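Local atomic coordinates of brefeldin A esterase (Bacillus subtilis, PDB entry 1JKM), a protein that probably hydrolyses ester bonds as a serine hydrolase of the alpha/beta hydrolase fold, degrading the lactone brefeldin A, and is homologous to mammalian hormone-sensitive lipase. Residues Trp174-Glu177 with His178-Ser181; Ala262-Thr266 with Gly267-Glu271. All blocks are in the same frame, centred on the assembly; numbering follows the deposited sequence.

Contact 1: Trp174-Glu177 with His178-Ser181; sequences WVDE and HRES
The rings of W174 and H178 form an offset stack where helix 163-177 ends and helix 179-182 begins. The centroid of the five-membered ring of W174 lies 3.8 Å from that of H178, with the planes at 23°. W174 has CG anti to its own N (chi1 -171°), which brings the indole over a face of the imidazole. Between the two rings, the nearest atoms are W174 NE1 and H178 CE1, 3.1 Å apart.

Hydrogen bonds hold the same histidine. H178 ND1 donates to W174 O at 2.5 Å, a short bond lying in the imidazole plane. H178 N donates to V175 O at 2.9 Å and more weakly to W174 O. H178 is also the N-cap residue of helix 179-182.

The third element is a salt bridge. R179 NE meets D176 OD1 at 2.7 Å, on the anti side of the carboxylate. The carboxylate and guanidinium planes stand at 90°. A weaker bond joins R179 NH2 to D176 OD1.

V175 and R179 pack on strand 184-192, so the junction sits against the central sheet. The bond from ND1 and the stack together fix the rotation of the imidazole, and salt bridges tie D176 to R211 and R179 to D216.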
ATOM      1  N   TRP B 174     -28.301 -28.748   0.890  1.00 34.05           N
ATOM      2  CA  TRP B 174     -28.377 -29.225  -0.481  1.00 32.40           C
ATOM      3  C   TRP B 174     -27.057 -29.677  -1.066  1.00 33.46           C
ATOM      4  O   TRP B 174     -26.905 -30.682  -1.774  1.00 30.01           O
ATOM      5  CB  TRP B 174     -29.004 -28.123  -1.359  1.00 34.51           C
ATOM      6  CG  TRP B 174     -29.318 -28.613  -2.738  1.00 37.92           C
ATOM      7  CD1 TRP B 174     -30.490 -29.185  -3.163  1.00 40.59           C
ATOM      8  CD2 TRP B 174     -28.449 -28.572  -3.875  1.00 41.48           C
ATOM      9  NE1 TRP B 174     -30.393 -29.500  -4.503  1.00 40.06           N
ATOM     10  CE2 TRP B 174     -29.147 -29.131  -4.960  1.00 45.36           C
ATOM     11  CE3 TRP B 174     -27.143 -28.116  -4.081  1.00 42.25           C
ATOM     12  CZ2 TRP B 174     -28.583 -29.250  -6.227  1.00 44.46           C
ATOM     13  CZ3 TRP B 174     -26.587 -28.233  -5.340  1.00 43.60           C
ATOM     14  CH2 TRP B 174     -27.306 -28.797  -6.401  1.00 45.17           C
ATOM     15  N   VAL B 175     -26.020 -28.844  -0.853  1.00 33.34           N
ATOM     16  CA  VAL B 175     -24.696 -29.159  -1.376  1.00 30.42           C
ATOM     17  C   VAL B 175     -24.179 -30.430  -0.714  1.00 27.84           C
ATOM     18  O   VAL B 175     -23.611 -31.274  -1.390  1.00 28.88           O
ATOM     19  CB  VAL B 175     -23.715 -27.976  -1.133  1.00 34.52           C
ATOM     20  CG1 VAL B 175     -22.304 -28.320  -1.566  1.00 29.85           C
ATOM     21  CG2 VAL B 175     -24.185 -26.732  -1.876  1.00 32.45           C
ATOM     22  N   ASP B 176     -24.368 -30.576   0.589  1.00 27.83           N
ATOM     23  CA  ASP B 176     -23.971 -31.754   1.330  1.00 33.49           C
ATOM     24  C   ASP B 176     -24.641 -33.016   0.767  1.00 36.11           C
ATOM     25  O   ASP B 176     -23.964 -33.984   0.410  1.00 35.01           O
ATOM     26  CB  ASP B 176     -24.387 -31.586   2.802  1.00 30.27           C
ATOM     27  CG  ASP B 176     -23.988 -32.827   3.584  1.00 36.22           C
ATOM     28  OD1 ASP B 176     -22.803 -33.222   3.538  1.00 34.00           O
ATOM     29  OD2 ASP B 176     -24.871 -33.408   4.238  1.00 41.16           O
ATOM     30  N   GLU B 177     -25.941 -32.887   0.447  1.00 38.82           N
ATOM     31  CA  GLU B 177     -26.645 -34.005  -0.176  1.00 43.42           C
ATOM     32  C   GLU B 177     -26.089 -34.310  -1.558  1.00 43.32           C
ATOM     33  O   GLU B 177     -26.229 -35.445  -2.015  1.00 43.74           O
ATOM     34  CB  GLU B 177     -28.152 -33.793  -0.278  1.00 45.66           C
ATOM     35  CG  GLU B 177     -28.850 -33.331   0.986  1.00 60.60           C
ATOM     36  CD  GLU B 177     -30.110 -32.527   0.679  1.00 67.85           C
ATOM     37  OE1 GLU B 177     -30.655 -32.682  -0.443  1.00 73.40           O
ATOM     38  OE2 GLU B 177     -30.564 -31.741   1.546  1.00 68.55           O
ATOM     39  N   HIS B 178     -25.525 -33.325  -2.263  1.00 41.99           N
ATOM     40  CA  HIS B 178     -25.089 -33.489  -3.631  1.00 39.87           C
ATOM     41  C   HIS B 178     -23.572 -33.536  -3.769  1.00 37.42           C
ATOM     42  O   HIS B 178     -23.039 -33.326  -4.868  1.00 36.82           O
ATOM     43  CB  HIS B 178     -25.704 -32.390  -4.530  1.00 40.74           C
ATOM     44  CG  HIS B 178     -27.200 -32.520  -4.595  1.00 44.62           C
ATOM     45  ND1 HIS B 178     -28.042 -32.021  -3.617  1.00 37.35           N
ATOM     46  CD2 HIS B 178     -27.992 -33.110  -5.523  1.00 43.31           C
ATOM     47  CE1 HIS B 178     -29.291 -32.302  -3.944  1.00 42.10           C
ATOM     48  NE2 HIS B 178     -29.289 -32.956  -5.085  1.00 40.97           N
ATOM     49  N   ARG B 179     -22.866 -33.923  -2.704  1.00 37.33           N
ATOM     50  CA  ARG B 179     -21.422 -34.175  -2.848  1.00 36.34           C
ATOM     51  C   ARG B 179     -21.063 -35.036  -4.045  1.00 38.18           C
ATOM     52  O   ARG B 179     -20.228 -34.632  -4.881  1.00 37.36           O
ATOM     53  CB  ARG B 179     -20.809 -34.715  -1.564  1.00 32.45           C
ATOM     54  CG  ARG B 179     -20.764 -33.723  -0.405  1.00 34.91           C
ATOM     55  CD  ARG B 179     -20.415 -34.399   0.908  1.00 25.62           C
ATOM     56  NE  ARG B 179     -20.527 -33.535   2.067  1.00 33.17           N
ATOM     57  CZ  ARG B 179     -19.522 -33.030   2.784  1.00 28.86           C
ATOM     58  NH1 ARG B 179     -18.279 -33.336   2.424  1.00 28.67           N
ATOM     59  NH2 ARG B 179     -19.765 -32.257   3.839  1.00 30.46           N
ATOM     60  N   GLU B 180     -21.685 -36.211  -4.208  1.00 39.38           N
ATOM     61  CA  GLU B 180     -21.344 -37.055  -5.351  1.00 41.39           C
ATOM     62  C   GLU B 180     -21.590 -36.407  -6.698  1.00 41.24           C
ATOM     63  O   GLU B 180     -20.693 -36.385  -7.545  1.00 40.74           O
ATOM     64  CB  GLU B 180     -22.083 -38.397  -5.278  1.00 49.42           C
ATOM     65  CG  GLU B 180     -21.178 -39.444  -4.628  1.00 63.56           C
ATOM     66  CD  GLU B 180     -21.356 -39.453  -3.119  1.00 73.46           C
ATOM     67  OE1 GLU B 180     -22.400 -39.973  -2.661  1.00 77.23           O
ATOM     68  OE2 GLU B 180     -20.447 -38.940  -2.427  1.00 79.38           O
ATOM     69  N   SER B 181     -22.761 -35.808  -6.925  1.00 41.06           N
ATOM     70  CA  SER B 181     -23.088 -35.332  -8.271  1.00 41.03           C
ATOM     71  C   SER B 181     -22.282 -34.089  -8.602  1.00 41.86           C
ATOM     72  O   SER B 181     -21.967 -33.797  -9.757  1.00 43.49           O
ATOM     73  CB  SER B 181     -24.593 -35.084  -8.389  1.00 46.53           C
ATOM     74  OG  SER B 181     -24.984 -33.857  -7.787  1.00 55.65           O
TER
HETATM   75  O   HOH W   1     -23.812 -37.070  -2.224  1.00 42.93           O

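Contact 2: Ala262-Thr266 with Gly267-Glu271; sequences AYDPT and GEHAE
D264 and H269 meet obliquely across the turn that follows helix 253-263. The carboxylate and imidazole planes are 61° apart. D264 uses both oxygens on the same residue. OD2 of D264 accepts from the backbone N of H269 at 2.8 Å, on its syn side and slightly out of the carboxylate plane. OD1 of D264 accepts from H269 ND1 at 3.3 Å. This donor sits above the carboxylate plane, 55° out of it, while OD1 lies close to the imidazole plane. The first torsion of D264 is fully extended (chi1 -180°), which reaches the carboxylate across to the loop. The CB of H269 packs against the same group, 3.2 Å from D264 OD2. The ring of H269 also meets that of F161.

T266 and E268 cross on the exposed side of the turn. T266 OG1 sits between its backbone N and carbonyl carbon. From there it accepts from E268 N at 2.7 Å, forming an ST turn. The side chain of E268 runs past the same oxygen, with its CG 3.0 Å from T266 OG1.

The backbone adds a weak bond from G267 N to D264 O. G267 has a positive phi, and a CB there would run into the carbonyl O of T266. A type I turn then runs from G267 to A270.

D264 is buried, and its carboxylate gains two N-H donors from one residue. The negative charge would probably favour a proton on H269 ND1. The aspartate thus joins the helix exit to both the backbone and the ring of the turn.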
ATOM      1  N   ALA B 262     -32.024  -2.730  10.056  1.00 31.72           N
ATOM      2  CA  ALA B 262     -32.708  -3.466   9.003  1.00 28.43           C
ATOM      3  C   ALA B 262     -32.693  -4.969   9.255  1.00 31.14           C
ATOM      4  O   ALA B 262     -33.638  -5.672   8.884  1.00 31.10           O
ATOM      5  CB  ALA B 262     -32.070  -3.141   7.652  1.00 29.40           C
ATOM      6  N   TYR B 263     -31.634  -5.522   9.860  1.00 28.15           N
ATOM      7  CA  TYR B 263     -31.546  -6.967  10.034  1.00 29.30           C
ATOM      8  C   TYR B 263     -32.448  -7.403  11.215  1.00 30.74           C
ATOM      9  O   TYR B 263     -32.966  -8.503  11.167  1.00 31.93           O
ATOM     10  CB  TYR B 263     -30.127  -7.417  10.388  1.00 26.77           C
ATOM     11  CG  TYR B 263     -29.820  -8.886  10.196  1.00 22.03           C
ATOM     12  CD1 TYR B 263     -29.969  -9.543   9.018  1.00 19.98           C
ATOM     13  CD2 TYR B 263     -29.266  -9.572  11.282  1.00 25.20           C
ATOM     14  CE1 TYR B 263     -29.671 -10.885   8.805  1.00 20.34           C
ATOM     15  CE2 TYR B 263     -28.960 -10.910  11.110  1.00 23.17           C
ATOM     16  CZ  TYR B 263     -29.144 -11.540   9.921  1.00 20.01           C
ATOM     17  OH  TYR B 263     -28.819 -12.861   9.805  1.00 24.46           O
ATOM     18  N   ASP B 264     -32.534  -6.571  12.233  1.00 32.76           N
ATOM     19  CA  ASP B 264     -33.284  -6.943  13.457  1.00 36.13           C
ATOM     20  C   ASP B 264     -34.100  -5.753  13.935  1.00 32.44           C
ATOM     21  O   ASP B 264     -33.654  -4.973  14.772  1.00 33.21           O
ATOM     22  CB  ASP B 264     -32.301  -7.398  14.527  1.00 38.04           C
ATOM     23  CG  ASP B 264     -32.920  -7.827  15.853  1.00 43.95           C
ATOM     24  OD1 ASP B 264     -34.088  -8.242  15.905  1.00 41.09           O
ATOM     25  OD2 ASP B 264     -32.241  -7.765  16.901  1.00 43.41           O
ATOM     26  N   PRO B 265     -35.216  -5.455  13.258  1.00 33.65           N
ATOM     27  CA  PRO B 265     -35.875  -4.162  13.381  1.00 36.80           C
ATOM     28  C   PRO B 265     -36.438  -3.905  14.775  1.00 40.05           C
ATOM     29  O   PRO B 265     -36.359  -2.787  15.292  1.00 40.62           O
ATOM     30  CB  PRO B 265     -36.937  -4.158  12.309  1.00 36.37           C
ATOM     31  CG  PRO B 265     -36.892  -5.454  11.601  1.00 37.19           C
ATOM     32  CD  PRO B 265     -35.721  -6.228  12.105  1.00 34.76           C
ATOM     33  N   THR B 266     -36.819  -4.975  15.497  1.00 43.42           N
ATOM     34  CA  THR B 266     -37.280  -4.816  16.874  1.00 44.91           C
ATOM     35  C   THR B 266     -36.122  -4.720  17.854  1.00 46.35           C
ATOM     36  O   THR B 266     -36.336  -4.184  18.943  1.00 45.73           O
ATOM     37  CB  THR B 266     -38.114  -6.016  17.360  1.00 44.88           C
ATOM     38  OG1 THR B 266     -37.178  -6.952  17.920  1.00 54.32           O
ATOM     39  CG2 THR B 266     -38.831  -6.689  16.211  1.00 46.73           C
ATOM     40  N   GLY B 267     -35.015  -5.416  17.545  1.00 43.97           N
ATOM     41  CA  GLY B 267     -33.899  -5.436  18.494  1.00 42.49           C
ATOM     42  C   GLY B 267     -34.011  -6.601  19.469  1.00 42.53           C
ATOM     43  O   GLY B 267     -33.131  -6.794  20.328  1.00 41.46           O
ATOM     44  N   GLU B 268     -34.928  -7.536  19.235  1.00 41.43           N
ATOM     45  CA  GLU B 268     -35.051  -8.671  20.154  1.00 45.04           C
ATOM     46  C   GLU B 268     -34.058  -9.778  19.846  1.00 43.06           C
ATOM     47  O   GLU B 268     -34.002 -10.769  20.576  1.00 42.40           O
ATOM     48  CB  GLU B 268     -36.463  -9.258  20.188  1.00 52.05           C
ATOM     49  CG  GLU B 268     -36.947  -9.821  18.863  1.00 60.89           C
ATOM     50  CD  GLU B 268     -38.465  -9.909  18.804  1.00 68.18           C
ATOM     51  OE1 GLU B 268     -39.133  -9.095  19.484  1.00 67.68           O
ATOM     52  OE2 GLU B 268     -38.964 -10.794  18.074  1.00 69.50           O
ATOM     53  N   HIS B 269     -33.221  -9.597  18.821  1.00 40.25           N
ATOM     54  CA  HIS B 269     -32.186 -10.574  18.517  1.00 36.58           C
ATOM     55  C   HIS B 269     -30.794 -10.038  18.822  1.00 38.46           C
ATOM     56  O   HIS B 269     -29.794 -10.667  18.456  1.00 37.99           O
ATOM     57  CB  HIS B 269     -32.347 -11.003  17.060  1.00 34.40           C
ATOM     58  CG  HIS B 269     -33.541 -11.884  16.870  1.00 42.73           C
ATOM     59  ND1 HIS B 269     -34.731 -11.437  16.331  1.00 44.17           N
ATOM     60  CD2 HIS B 269     -33.725 -13.189  17.193  1.00 39.30           C
ATOM     61  CE1 HIS B 269     -35.586 -12.445  16.291  1.00 45.24           C
ATOM     62  NE2 HIS B 269     -34.999 -13.517  16.801  1.00 47.89           N
ATOM     63  N   ALA B 270     -30.699  -8.924  19.544  1.00 36.77           N
ATOM     64  CA  ALA B 270     -29.413  -8.256  19.729  1.00 35.45           C
ATOM     65  C   ALA B 270     -28.365  -9.142  20.407  1.00 38.23           C
ATOM     66  O   ALA B 270     -27.151  -8.940  20.231  1.00 33.23           O
ATOM     67  CB  ALA B 270     -29.624  -6.981  20.519  1.00 29.98           C
ATOM     68  N   GLU B 271     -28.772 -10.056  21.305  1.00 33.95           N
ATOM     69  CA  GLU B 271     -27.814 -10.923  21.982  1.00 32.24           C
ATOM     70  C   GLU B 271     -28.069 -12.374  21.657  1.00 30.66           C
ATOM     71  O   GLU B 271     -27.601 -13.324  22.285  1.00 33.22           O
ATOM     72  CB  GLU B 271     -27.772 -10.636  23.494  1.00 34.76           C
ATOM     73  CG  GLU B 271     -27.136  -9.266  23.751  1.00 41.07           C
ATOM     74  CD  GLU B 271     -26.760  -8.983  25.183  1.00 54.62           C
ATOM     75  OE1 GLU B 271     -26.998  -9.861  26.048  1.00 58.75           O
ATOM     76  OE2 GLU B 271     -26.226  -7.888  25.484  1.00 51.46           O
TER

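Overall arrangement
The two contacts are separate local arrangements within the alpha/beta hydrolase fold. Their centres are 33 Å apart and their nearest atoms about 18 Å, so they do not touch. Contact 1 comes first in the chain. It joins helix 163-177 to helix 179-182, just before strand 184-192 of the mixed sheet, and W174 also packs on strand 80-88. Contact 2 shapes the exit from helix 253-263 into the loop before helix 282-285. Its neighbours include M120, T121, P160 and F161. M120 and T121 follow the HGGG motif, which in relatives of hormone-sensitive lipase lines the oxyanion hole, so contact 2 probably lies nearer that loop than contact 1.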